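Side-chain contacts in putative 6-phosphogluconolactonase (Neisseria gonorrhoeae, PDB 3LHI), which probably hydrolyses 6-phosphogluconolactone to 6-phosphogluconate, the second step of the oxidative pentose phosphate pathway: residues F3-Y8 against A200-A205; A68-V73 against D79-L84; V164-V169 against H173-M178; A182-G187 against L219-V224. One frame throughout, in Å; residues are numbered along the deposited sequence. Where two conformers were deposited one is given.

Contact 1: F3-Y8 against A200-A205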
loop_
_atom_site.group_PDB
_atom_site.type_symbol
_atom_site.label_atom_id
_atom_site.label_comp_id
_atom_site.label_asym_id
_atom_site.label_seq_id
_atom_site.Cartn_x
_atom_site.Cartn_y
_atom_site.Cartn_z
ATOM N N PHE A 3 -4.052 -14.458 -9.730
ATOM C CA PHE A 3 -3.760 -13.057 -10.061
ATOM C C PHE A 3 -3.915 -12.843 -11.582
ATOM O O PHE A 3 -3.931 -13.810 -12.353
ATOM C CB PHE A 3 -2.356 -12.632 -9.590
ATOM C CG PHE A 3 -1.231 -13.390 -10.225
ATOM C CD1 PHE A 3 -0.696 -12.978 -11.438
ATOM C CD2 PHE A 3 -0.668 -14.507 -9.579
ATOM C CE1 PHE A 3 0.391 -13.675 -12.015
ATOM C CE2 PHE A 3 0.396 -15.204 -10.158
ATOM C CZ PHE A 3 0.915 -14.791 -11.375
ATOM N N VAL A 4 -4.023 -11.583 -12.001
ATOM C CA VAL A 4 -4.050 -11.193 -13.400
ATOM C C VAL A 4 -2.762 -10.393 -13.745
ATOM O O VAL A 4 -2.456 -9.441 -13.047
ATOM C CB VAL A 4 -5.228 -10.292 -13.687
ATOM C CG1 VAL A 4 -5.229 -9.976 -15.182
ATOM C CG2 VAL A 4 -6.575 -10.903 -13.197
ATOM N N TRP A 5 -2.039 -10.771 -14.805
ATOM C CA TRP A 5 -0.745 -10.178 -15.171
ATOM C C TRP A 5 -0.881 -9.187 -16.322
ATOM O O TRP A 5 -1.399 -9.526 -17.397
ATOM C CB TRP A 5 0.281 -11.264 -15.531
ATOM C CG TRP A 5 1.702 -10.776 -15.829
ATOM C CD1 TRP A 5 2.284 -10.593 -17.100
ATOM C CD2 TRP A 5 2.743 -10.484 -14.889
ATOM N NE1 TRP A 5 3.589 -10.172 -16.964
ATOM C CE2 TRP A 5 3.910 -10.126 -15.635
ATOM C CE3 TRP A 5 2.829 -10.522 -13.496
ATOM C CZ2 TRP A 5 5.107 -9.769 -15.025
ATOM C CZ3 TRP A 5 4.045 -10.168 -12.898
ATOM C CH2 TRP A 5 5.154 -9.783 -13.661
ATOM N N HIS A 6 -0.458 -7.946 -16.085
ATOM C CA HIS A 6 -0.381 -6.910 -17.114
ATOM C C HIS A 6 1.070 -6.454 -17.271
ATOM O O HIS A 6 1.653 -5.966 -16.338
ATOM C CB HIS A 6 -1.216 -5.691 -16.705
ATOM C CG HIS A 6 -2.634 -5.997 -16.350
ATOM N ND1 HIS A 6 -3.676 -5.781 -17.225
ATOM C CD2 HIS A 6 -3.197 -6.475 -15.213
ATOM C CE1 HIS A 6 -4.819 -6.126 -16.642
ATOM N NE2 HIS A 6 -4.553 -6.546 -15.415
ATOM N N GLU A 7 1.634 -6.614 -18.478
ATOM C CA GLU A 7 3.005 -6.251 -18.753
ATOM C C GLU A 7 3.075 -5.107 -19.775
ATOM O O GLU A 7 2.286 -5.091 -20.732
ATOM C CB GLU A 7 3.785 -7.486 -19.241
ATOM C CG GLU A 7 5.200 -7.201 -19.719
ATOM C CD GLU A 7 6.096 -8.405 -19.589
ATOM O OE1 GLU A 7 5.560 -9.500 -19.237
ATOM O OE2 GLU A 7 7.327 -8.238 -19.821
ATOM N N TYR A 8 3.970 -4.148 -19.556
ATOM C CA TYR A 8 4.152 -3.006 -20.457
ATOM C C TYR A 8 5.638 -2.969 -20.768
ATOM O O TYR A 8 6.412 -3.585 -20.042
ATOM C CB TYR A 8 3.654 -1.724 -19.743
ATOM C CG TYR A 8 2.219 -1.898 -19.268
ATOM C CD1 TYR A 8 1.923 -2.528 -18.044
ATOM C CD2 TYR A 8 1.159 -1.511 -20.066
ATOM C CE1 TYR A 8 0.596 -2.731 -17.644
ATOM C CE2 TYR A 8 -0.150 -1.723 -19.684
ATOM C CZ TYR A 8 -0.432 -2.319 -18.482
ATOM O OH TYR A 8 -1.748 -2.504 -18.126
ATOM N N ALA A 200 11.603 -11.730 -11.307
ATOM C CA ALA A 200 12.133 -13.042 -10.833
ATOM C C ALA A 200 11.675 -13.414 -9.410
ATOM O O ALA A 200 11.146 -14.510 -9.159
ATOM C CB ALA A 200 13.680 -13.111 -10.972
ATOM N N VAL A 201 11.704 -12.423 -8.534
ATOM C CA VAL A 201 11.215 -12.598 -7.170
ATOM C C VAL A 201 9.704 -12.835 -7.143
ATOM O O VAL A 201 9.213 -13.729 -6.440
ATOM C CB VAL A 201 11.573 -11.366 -6.365
ATOM C CG1 VAL A 201 10.924 -11.432 -4.961
ATOM C CG2 VAL A 201 13.093 -11.215 -6.265
ATOM N N PHE A 202 8.956 -12.035 -7.915
ATOM C CA PHE A 202 7.543 -12.305 -8.098
ATOM C C PHE A 202 7.274 -13.769 -8.537
ATOM O O PHE A 202 6.371 -14.442 -7.993
ATOM C CB PHE A 202 6.909 -11.328 -9.090
ATOM C CG PHE A 202 5.477 -11.589 -9.316
ATOM C CD1 PHE A 202 4.508 -11.004 -8.510
ATOM C CD2 PHE A 202 5.066 -12.462 -10.307
ATOM C CE1 PHE A 202 3.198 -11.293 -8.691
ATOM C CE2 PHE A 202 3.721 -12.752 -10.485
ATOM C CZ PHE A 202 2.782 -12.136 -9.662
ATOM N N ASP A 203 8.016 -14.229 -9.550
ATOM C CA ASP A 203 7.761 -15.590 -10.039
ATOM C C ASP A 203 8.026 -16.648 -8.944
ATOM O O ASP A 203 7.245 -17.614 -8.793
ATOM C CB ASP A 203 8.567 -15.855 -11.308
ATOM C CG ASP A 203 8.058 -15.065 -12.523
ATOM O OD1 ASP A 203 6.854 -14.698 -12.580
ATOM O OD2 ASP A 203 8.892 -14.829 -13.433
ATOM N N GLN A 204 9.086 -16.474 -8.169
ATOM C CA GLN A 204 9.289 -17.340 -6.994
ATOM C C GLN A 204 8.073 -17.262 -6.066
ATOM O O GLN A 204 7.440 -18.291 -5.727
ATOM C CB GLN A 204 10.550 -16.933 -6.248
ATOM C CG GLN A 204 10.958 -17.848 -5.097
ATOM C CD GLN A 204 11.323 -19.243 -5.535
ATOM O OE1 GLN A 204 11.946 -19.443 -6.590
ATOM N NE2 GLN A 204 10.939 -20.230 -4.724
ATOM N N ALA A 205 7.690 -16.037 -5.700
ATOM C CA ALA A 205 6.589 -15.906 -4.754
ATOM C C ALA A 205 5.319 -16.543 -5.257
ATOM O O ALA A 205 4.530 -17.046 -4.476
ATOM C CB ALA A 205 6.358 -14.417 -4.387
#

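Contact 2: A68-V73 against D79-L84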
loop_
_atom_site.group_PDB
_atom_site.type_symbol
_atom_site.label_atom_id
_atom_site.label_comp_id
_atom_site.label_asym_id
_atom_site.label_seq_id
_atom_site.Cartn_x
_atom_site.Cartn_y
_atom_site.Cartn_z
ATOM N N ALA A 68 -0.645 1.956 2.833
ATOM C CA ALA A 68 -0.550 0.523 3.164
ATOM C C ALA A 68 0.442 0.313 4.313
ATOM O O ALA A 68 0.338 -0.689 5.039
ATOM C CB ALA A 68 -0.070 -0.259 1.949
ATOM N N ASP A 69 1.404 1.229 4.459
ATOM C CA ASP A 69 2.445 1.127 5.449
ATOM C C ASP A 69 3.130 2.474 5.561
ATOM O O ASP A 69 3.091 3.272 4.618
ATOM C CB ASP A 69 3.460 -0.004 5.189
ATOM C CG ASP A 69 4.314 0.227 3.986
ATOM O OD1 ASP A 69 3.769 0.434 2.899
ATOM O OD2 ASP A 69 5.556 0.147 4.107
ATOM N N GLU A 70 3.747 2.721 6.717
ATOM C CA GLU A 70 4.424 3.992 6.957
ATOM C C GLU A 70 5.634 3.765 7.810
ATOM O O GLU A 70 5.684 2.874 8.664
ATOM C CB GLU A 70 3.463 5.001 7.565
ATOM C CG GLU A 70 4.010 6.374 7.936
ATOM C CD GLU A 70 4.633 7.182 6.803
ATOM O OE1 GLU A 70 5.575 6.690 6.180
ATOM O OE2 GLU A 70 4.177 8.299 6.570
ATOM N N ARG A 71 6.662 4.579 7.564
ATOM C CA ARG A 71 7.844 4.673 8.410
ATOM C C ARG A 71 7.512 5.543 9.576
ATOM O O ARG A 71 6.904 6.630 9.426
ATOM C CB ARG A 71 9.011 5.258 7.591
ATOM C CG ARG A 71 9.537 4.426 6.453
ATOM C CD ARG A 71 8.642 4.353 5.238
ATOM N NE ARG A 71 9.258 3.576 4.189
ATOM C CZ ARG A 71 10.246 4.015 3.408
ATOM N NH1 ARG A 71 10.658 5.270 3.467
ATOM N NH2 ARG A 71 10.730 3.184 2.504
ATOM N N ILE A 72 7.890 5.094 10.779
ATOM C CA ILE A 72 7.588 5.846 11.999
ATOM C C ILE A 72 8.682 6.891 12.173
ATOM O O ILE A 72 9.672 6.688 12.875
ATOM C CB ILE A 72 7.403 4.941 13.225
ATOM C CG1 ILE A 72 6.281 3.918 12.949
ATOM C CG2 ILE A 72 7.095 5.800 14.417
ATOM C CD1 ILE A 72 6.009 2.921 14.102
ATOM N N VAL A 73 8.472 7.968 11.442
ATOM C CA VAL A 73 9.306 9.171 11.372
ATOM C C VAL A 73 8.364 10.333 11.232
ATOM O O VAL A 73 7.219 10.174 10.822
ATOM C CB VAL A 73 10.285 9.134 10.156
ATOM C CG1 VAL A 73 11.325 7.988 10.287
ATOM C CG2 VAL A 73 9.572 9.119 8.815
ATOM N N ASP A 79 12.084 10.249 4.646
ATOM C CA ASP A 79 11.641 8.872 4.472
ATOM C C ASP A 79 10.157 8.677 4.818
ATOM O O ASP A 79 9.713 7.543 4.893
ATOM C CB ASP A 79 12.527 7.923 5.303
ATOM C CG ASP A 79 13.972 7.918 4.862
ATOM O OD1 ASP A 79 14.216 8.184 3.678
ATOM O OD2 ASP A 79 14.815 7.626 5.721
ATOM N N SER A 80 9.400 9.739 5.002
ATOM C CA SER A 80 7.976 9.642 5.296
ATOM C C SER A 80 7.199 9.317 4.015
ATOM O O SER A 80 7.261 10.048 3.023
ATOM C CB SER A 80 7.467 10.961 5.857
ATOM O OG SER A 80 6.069 10.910 6.066
ATOM N N ASN A 81 6.391 8.254 4.047
ATOM C CA ASN A 81 5.492 7.996 2.946
ATOM C C ASN A 81 4.362 9.034 2.901
ATOM O O ASN A 81 3.828 9.310 1.827
ATOM C CB ASN A 81 4.866 6.596 3.032
ATOM C CG ASN A 81 5.864 5.460 2.780
ATOM O OD1 ASN A 81 6.922 5.691 2.171
ATOM N ND2 ASN A 81 5.482 4.221 3.178
ATOM N N THR A 82 3.976 9.587 4.056
ATOM C CA THR A 82 3.016 10.677 4.100
ATOM C C THR A 82 3.524 11.849 3.292
ATOM O O THR A 82 2.809 12.425 2.443
ATOM C CB THR A 82 2.751 11.089 5.542
ATOM O OG1 THR A 82 2.119 9.982 6.225
ATOM C CG2 THR A 82 1.802 12.319 5.606
ATOM N N GLY A 83 4.793 12.202 3.494
ATOM C CA GLY A 83 5.381 13.283 2.705
ATOM C C GLY A 83 5.420 12.984 1.213
ATOM O O GLY A 83 5.155 13.844 0.384
ATOM N N LEU A 84 5.751 11.742 0.890
ATOM C CA LEU A 84 5.762 11.249 -0.493
ATOM C C LEU A 84 4.431 11.513 -1.137
ATOM O O LEU A 84 4.384 12.184 -2.170
ATOM C CB LEU A 84 6.065 9.740 -0.557
ATOM C CG LEU A 84 5.989 9.127 -1.944
ATOM C CD1 LEU A 84 7.313 9.418 -2.678
ATOM C CD2 LEU A 84 5.643 7.600 -1.781
HETATM O O HOH W 1 7.305 1.757 3.233
HETATM O O HOH W 2 5.789 9.816 8.471
HETATM O O HOH W 3 12.928 6.451 1.966
#

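Contact 3: V164-V169 against H173-M178. With EDO (1,2-ethanediol), chain B.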
loop_
_atom_site.group_PDB
_atom_site.type_symbol
_atom_site.label_atom_id
_atom_site.label_comp_id
_atom_site.label_asym_id
_atom_site.label_seq_id
_atom_site.Cartn_x
_atom_site.Cartn_y
_atom_site.Cartn_z
ATOM N N VAL A 164 -0.272 -3.135 12.328
ATOM C CA VAL A 164 0.737 -3.807 13.163
ATOM C C VAL A 164 2.065 -3.001 13.096
ATOM O O VAL A 164 2.458 -2.539 12.029
ATOM C CB VAL A 164 0.977 -5.271 12.679
ATOM C CG1 VAL A 164 1.399 -5.289 11.203
ATOM C CG2 VAL A 164 2.004 -5.998 13.578
ATOM N N HIS A 165 2.739 -2.866 14.238
ATOM C CA HIS A 165 4.117 -2.351 14.292
ATOM C C HIS A 165 5.064 -3.441 13.858
ATOM O O HIS A 165 5.064 -4.531 14.417
ATOM C CB HIS A 165 4.418 -1.915 15.721
ATOM C CG HIS A 165 5.863 -1.661 16.002
ATOM N ND1 HIS A 165 6.433 -1.979 17.227
ATOM C CD2 HIS A 165 6.867 -1.219 15.209
ATOM C CE1 HIS A 165 7.717 -1.645 17.169
ATOM N NE2 HIS A 165 8.006 -1.221 15.952
ATOM N N THR A 166 5.915 -3.155 12.891
ATOM C CA THR A 166 6.935 -4.085 12.458
ATOM C C THR A 166 8.320 -3.411 12.484
ATOM O O THR A 166 8.464 -2.191 12.355
ATOM C CB THR A 166 6.706 -4.707 11.097
ATOM O OG1 THR A 166 6.815 -3.669 10.119
ATOM C CG2 THR A 166 5.330 -5.368 10.981
ATOM N N THR A 167 9.331 -4.225 12.738
ATOM C CA THR A 167 10.739 -3.842 12.676
ATOM C C THR A 167 11.328 -4.576 11.461
ATOM O O THR A 167 11.366 -5.808 11.411
ATOM C CB THR A 167 11.488 -4.297 13.966
ATOM O OG1 THR A 167 10.857 -3.749 15.098
ATOM C CG2 THR A 167 12.977 -3.889 13.885
ATOM N N PRO A 168 11.797 -3.834 10.413
ATOM C CA PRO A 168 12.165 -4.518 9.201
ATOM C C PRO A 168 13.408 -5.415 9.304
ATOM O O PRO A 168 13.509 -6.367 8.535
ATOM C CB PRO A 168 12.417 -3.367 8.226
ATOM C CG PRO A 168 11.535 -2.285 8.689
ATOM C CD PRO A 168 11.618 -2.371 10.195
ATOM N N VAL A 169 14.338 -4.986 10.159
ATOM C CA VAL A 169 15.637 -5.632 10.419
ATOM C C VAL A 169 16.610 -5.329 9.298
ATOM O O VAL A 169 17.764 -4.928 9.561
ATOM C CB VAL A 169 15.518 -7.163 10.689
ATOM C CG1 VAL A 169 16.943 -7.763 11.012
ATOM C CG2 VAL A 169 14.581 -7.413 11.873
ATOM N N HIS A 173 13.989 2.139 10.027
ATOM C CA HIS A 173 12.838 2.738 10.648
ATOM C C HIS A 173 11.813 1.678 11.084
ATOM O O HIS A 173 11.466 0.785 10.344
ATOM C CB HIS A 173 12.129 3.769 9.764
ATOM C CG HIS A 173 13.030 4.814 9.197
ATOM N ND1 HIS A 173 13.803 5.639 10.009
ATOM C CD2 HIS A 173 13.293 5.172 7.910
ATOM C CE1 HIS A 173 14.476 6.478 9.218
ATOM N NE2 HIS A 173 14.209 6.199 7.949
ATOM N N GLU A 174 11.318 1.840 12.287
ATOM C CA GLU A 174 10.139 1.098 12.730
ATOM C C GLU A 174 9.013 1.471 11.793
ATOM O O GLU A 174 8.967 2.591 11.272
ATOM C CB GLU A 174 9.790 1.446 14.178
ATOM C CG GLU A 174 10.897 1.215 15.167
ATOM C CD GLU A 174 11.410 -0.198 15.151
ATOM O OE1 GLU A 174 10.587 -1.144 15.091
ATOM O OE2 GLU A 174 12.663 -0.418 15.221
ATOM N N ARG A 175 8.090 0.535 11.595
ATOM C CA ARG A 175 7.008 0.700 10.648
ATOM C C ARG A 175 5.653 0.437 11.268
ATOM O O ARG A 175 5.528 -0.360 12.242
ATOM C CB ARG A 175 7.157 -0.319 9.506
ATOM C CG ARG A 175 8.524 -0.389 8.854
ATOM C CD ARG A 175 8.922 0.922 8.229
ATOM N NE ARG A 175 10.243 0.876 7.575
ATOM C CZ ARG A 175 10.446 0.534 6.323
ATOM N NH1 ARG A 175 9.426 0.229 5.505
ATOM N NH2 ARG A 175 11.688 0.571 5.841
ATOM N N ILE A 176 4.642 0.985 10.626
ATOM C CA ILE A 176 3.274 0.594 10.866
ATOM C C ILE A 176 2.758 0.069 9.529
ATOM O O ILE A 176 2.870 0.768 8.518
ATOM C CB ILE A 176 2.420 1.736 11.501
ATOM C CG1 ILE A 176 0.969 1.286 11.678
ATOM C CG2 ILE A 176 2.531 3.063 10.726
ATOM C CD1 ILE A 176 0.111 2.357 12.309
ATOM N N SER A 177 2.201 -1.156 9.535
ATOM C CA SER A 177 1.771 -1.869 8.327
ATOM C C SER A 177 0.359 -2.349 8.443
ATOM O O SER A 177 -0.096 -2.805 9.499
ATOM C CB SER A 177 2.624 -3.070 8.076
ATOM O OG SER A 177 2.426 -3.669 6.822
HETATM N N MSE A 178 -0.342 -2.317 7.312
HETATM C CA MSE A 178 -1.515 -3.175 7.193
HETATM C C MSE A 178 -1.084 -4.631 7.436
HETATM O O MSE A 178 -0.003 -5.099 7.041
HETATM C CB MSE A 178 -2.106 -3.040 5.801
HETATM C CG MSE A 178 -2.917 -1.772 5.574
HETATM SE SE MSE A 178 -3.653 -1.566 3.819
HETATM C CE MSE A 178 -5.062 -2.839 3.933
HETATM C C1 EDO B . 20.969 -4.932 7.508
HETATM O O1 EDO B . 20.964 -3.968 8.572
HETATM C C2 EDO B . 20.633 -4.159 6.252
HETATM O O2 EDO B . 20.039 -4.976 5.229
#

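Contact 4: A182-G187 against L219-V224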
loop_
_atom_site.group_PDB
_atom_site.type_symbol
_atom_site.label_atom_id
_atom_site.label_comp_id
_atom_site.label_asym_id
_atom_site.label_seq_id
_atom_site.Cartn_x
_atom_site.Cartn_y
_atom_site.Cartn_z
ATOM N N ALA A 182 -6.000 -7.469 6.752
ATOM C CA ALA A 182 -6.482 -6.216 6.200
ATOM C C ALA A 182 -6.322 -6.206 4.680
ATOM O O ALA A 182 -7.235 -5.759 3.967
ATOM C CB ALA A 182 -5.758 -4.987 6.839
ATOM N N ILE A 183 -5.184 -6.673 4.192
ATOM C CA ILE A 183 -4.952 -6.742 2.755
ATOM C C ILE A 183 -5.914 -7.666 2.091
ATOM O O ILE A 183 -6.547 -7.317 1.079
ATOM C CB ILE A 183 -3.467 -7.181 2.465
ATOM C CG1 ILE A 183 -2.520 -6.118 2.980
ATOM C CG2 ILE A 183 -3.255 -7.545 0.994
ATOM C CD1 ILE A 183 -0.999 -6.556 2.975
ATOM N N ALA A 184 -6.088 -8.856 2.680
ATOM C CA ALA A 184 -6.905 -9.895 2.082
ATOM C C ALA A 184 -8.380 -9.486 1.986
ATOM O O ALA A 184 -9.074 -10.004 1.098
ATOM C CB ALA A 184 -6.770 -11.194 2.855
ATOM N N HIS A 185 -8.828 -8.628 2.890
ATOM C CA HIS A 185 -10.231 -8.210 2.935
ATOM C C HIS A 185 -10.491 -6.884 2.251
ATOM O O HIS A 185 -11.559 -6.267 2.372
ATOM C CB HIS A 185 -10.783 -8.232 4.367
ATOM C CG HIS A 185 -10.853 -9.602 4.921
ATOM N ND1 HIS A 185 -9.745 -10.234 5.448
ATOM C CD2 HIS A 185 -11.863 -10.510 4.930
ATOM C CE1 HIS A 185 -10.083 -11.472 5.798
ATOM N NE2 HIS A 185 -11.365 -11.659 5.495
ATOM N N THR A 186 -9.508 -6.426 1.473
ATOM C CA THR A 186 -9.661 -5.258 0.620
ATOM C C THR A 186 -10.301 -5.749 -0.706
ATOM O O THR A 186 -9.830 -6.680 -1.319
ATOM C CB THR A 186 -8.304 -4.587 0.351
ATOM O OG1 THR A 186 -7.803 -4.102 1.601
ATOM C CG2 THR A 186 -8.496 -3.426 -0.576
ATOM N N GLY A 187 -11.329 -5.044 -1.178
ATOM C CA GLY A 187 -12.062 -5.508 -2.326
ATOM C C GLY A 187 -11.265 -5.598 -3.616
ATOM O O GLY A 187 -11.430 -6.514 -4.414
ATOM N N LEU A 219 -0.595 -13.407 -2.619
ATOM C CA LEU A 219 -0.855 -13.999 -3.939
ATOM C C LEU A 219 -1.627 -15.310 -3.817
ATOM O O LEU A 219 -2.493 -15.616 -4.650
ATOM C CB LEU A 219 0.463 -14.233 -4.705
ATOM C CG LEU A 219 1.256 -12.988 -5.082
ATOM C CD1 LEU A 219 2.603 -13.404 -5.713
ATOM C CD2 LEU A 219 0.466 -12.093 -6.038
ATOM N N ASN A 220 -1.350 -16.045 -2.752
ATOM C CA ASN A 220 -1.909 -17.382 -2.516
ATOM C C ASN A 220 -3.079 -17.422 -1.514
ATOM O O ASN A 220 -3.607 -18.497 -1.186
ATOM C CB ASN A 220 -0.750 -18.340 -2.110
ATOM C CG ASN A 220 0.229 -18.606 -3.276
ATOM O OD1 ASN A 220 -0.125 -19.379 -4.157
ATOM N ND2 ASN A 220 1.442 -17.938 -3.307
ATOM N N HIS A 221 -3.544 -16.263 -1.075
ATOM C CA HIS A 221 -4.597 -16.189 -0.074
ATOM C C HIS A 221 -5.943 -16.446 -0.749
ATOM O O HIS A 221 -6.220 -15.921 -1.850
ATOM C CB HIS A 221 -4.616 -14.796 0.555
ATOM C CG HIS A 221 -5.341 -14.697 1.857
ATOM N ND1 HIS A 221 -6.722 -14.814 1.965
ATOM C CD2 HIS A 221 -4.883 -14.453 3.109
ATOM C CE1 HIS A 221 -7.062 -14.650 3.234
ATOM N NE2 HIS A 221 -5.964 -14.446 3.951
ATOM N N GLN A 222 -6.782 -17.242 -0.082
ATOM C CA GLN A 222 -8.147 -17.490 -0.569
ATOM C C GLN A 222 -8.833 -16.144 -0.674
ATOM O O GLN A 222 -8.725 -15.273 0.224
ATOM C CB GLN A 222 -8.923 -18.431 0.378
ATOM C CG GLN A 222 -10.298 -18.909 -0.178
ATOM C CD GLN A 222 -11.436 -17.894 -0.062
ATOM O OE1 GLN A 222 -11.507 -17.092 0.897
ATOM N NE2 GLN A 222 -12.361 -17.949 -1.028
ATOM N N GLY A 223 -9.575 -15.987 -1.763
ATOM C CA GLY A 223 -10.404 -14.817 -1.933
ATOM C C GLY A 223 -9.696 -13.598 -2.443
ATOM O O GLY A 223 -10.329 -12.565 -2.591
ATOM N N VAL A 224 -8.382 -13.693 -2.692
ATOM C CA VAL A 224 -7.603 -12.544 -3.167
ATOM C C VAL A 224 -7.209 -12.826 -4.623
ATOM O O VAL A 224 -6.660 -13.891 -4.959
ATOM C CB VAL A 224 -6.327 -12.264 -2.321
ATOM C CG1 VAL A 224 -5.600 -10.972 -2.777
ATOM C CG2 VAL A 224 -6.675 -12.210 -0.863
HETATM O O HOH W 4 -10.541 -12.727 1.673
#

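Contact 1: F3-Y8 against A200-A205
F3, W5 and F202 make up a three-ring aromatic cluster that joins the N-terminal edge strand to the helix 196-206. F202 is the meeting point. Its outer edge runs into the face of F3 in a T-shaped (edge-to-face) pair, with ring centroids 5.0 Å apart and planes at 85°. F202 CZ stands over the centre of the F3 ring, and the nearest atoms, F3 CZ and F202 CE2, are 3.6 Å apart. W5 comes instead over a face of F202: its CZ3 corner lies 3.6 Å from F202 CE2, displaced toward the rim of the phenyl ring. The six-membered ring of W5 is inclined at 43° to F202, so this second pair is oblique. F202 reaches both partners because a chi1 of 179° extends its ring straight out from the helix toward the strand. The indole is held at its other end by E7, whose OE1 accepts from W5 NE1 at 3.1 Å; the bond is nearly straight and lies in the indole plane, which should limit rotation of the ring. The strand 3-8 pairs in parallel with strand 226-231, and V228 of that strand touches F3, W5 and F202 alike. L219 of helix 215-219 also packs on F202, while Y230 meets the indole, leaving the cluster between two helices and the sheet edge.

Contact 2: A68-V73 against D79-L84
The carboxylate of E70 takes hold of the start of helix 81-88 with both oxygens. OE1 accepts from N81 N at 2.8 Å through its syn lone pair, and on its anti side it also receives R71 N of its own strand. OE2 takes two bonds from one residue, T82: the hydroxyl OG1 at 2.7 Å, nearly in line with the C-O bond, and the amide N at 2.8 Å. With CG anti to the backbone N (chi1 178°) and a bend at chi2, the E70 chain curls round to bring both oxygens up to the N81 and T82 amides. N81 answers in the reverse direction: ND2 donates to D69 O at 2.9 Å, in the amide plane but from above the carbonyl plane. R71 NH1 reaches D79 O at 2.8 Å, and N81 OD1 lies over one face of the guanidinium. A water accepts from R71 NE and N81 ND2 and donates to D69 OD2, an oxygen also bonded to S143. Farther out, V73 CG2 rests against S80 N at 3.9 Å, while D79 OD2 turns to H173 NE2. S80 is the N-cap, its OG accepting from G83 N at 3.1 Å. This is a strand-to-helix connection, the first of the beta-alpha-beta unit 63-71, 81-88, 98-99, with a strand glutamate binding the capped helix end.

Contact 3: V164-V169 against H173-M178
A single carboxylate oxygen, E174 OE1, collects two side-chain donors at the loop end of this hairpin. H165 NE2 gives a hydrogen bond of 2.7 Å from the anti side, and T167 OG1 one of 2.6 Å on the syn lone pair. The imidazole plane stands 73° from the carboxylate, with the acceptor close to the plane of the ring. The first torsion of H165 (167°) swings its ring along the strand toward E174; the edge of the ring also meets R175 O. T167 and E174 run side by side, pointing the same way, beyond the last bridge.

Behind them the strands pair antiparallel. V164 with S177 and T166 with R175 are hydrogen-bonded pairs, V164 N to S177 O measuring 2.9 Å, while H165 and I176 face each other as the non-hydrogen-bonded pair between them. Two CA-H...O contacts add to the ladder, the shorter being H165 CA to R175 O at 3.2 Å. On the face carrying T166 and R175, T166 OG1 lies 3.4 Å from R175 CB, its own hydrogen bond going to S143 O. P168 CG sits 3.5 Å above one face of the R175 guanidinium, toward its rim; that group also bonds to P172 O and S143 OG.

Strand 175-178 pairs on its other side with strand 63-71, antiparallel, placing 163-166 at the outside. Helix 114-124 packs on H165 and I176 through V118, while V164 rests on helix 151-155.

Contact 4: A182-G187 against L219-V224
The end of helix 180-184 meets a type II beta turn, H221 to V224, in the loop that leads from helix 215-219 into strand 226-231. The contact centres on one methyl group. A184 CB stands over the middle of the H221 imidazole, 3.5 Å from its centroid and 12° off the ring normal, a CH-pi contact with the ring face. The ring is steadied from within its own turn: H221 ND1 donates to Q222 O at 2.7 Å, and the acceptor lies in the imidazole plane. A chi1 of -162° turns the imidazole away from its own backbone N, presenting a face to A184. V224 supplies the second apolar touch, its CG2 lying 3.8 Å from A184 CA. A water donates to A184 O at 3.1 Å and, weakly, to Q222 O, bridging the two backbones. At the helix end T186 OG1 bonds back to A182 O at 2.9 Å, while on the turn V224 N closes onto H221 O. V218 of helix 215-219 touches both I183 and V224. The arrangement is a helix C-terminus packed against a beta turn, joining the two connections that lead into the neighbouring parallel strands 188-194 and 226-231.

Overall arrangement
Contacts 2 and 3 form one continuous region, their centres about 11 Å apart: strands 63-71 and 175-178 are sheet neighbours, I72 N lies 2.8 Å from E174 O, and the D79-H173 bond ties them further. This region, around D69, E70, R71 and R175, probably borders the family's substrate pocket; a bound 1,2-ethanediol lies about 6 Å from the S80 side chain, and a different one bonds weakly to V169 O. Contact 1 lies across the chain's centre from contact 2, about 26 Å between centres, and its 191-residue loop encloses contacts 2 and 3. Contact 4 touches contact 1 through the L219-F202 packing and contact 3 through selenomethionine M178, and comes within about 6 Å of contact 2 at the nearest atoms.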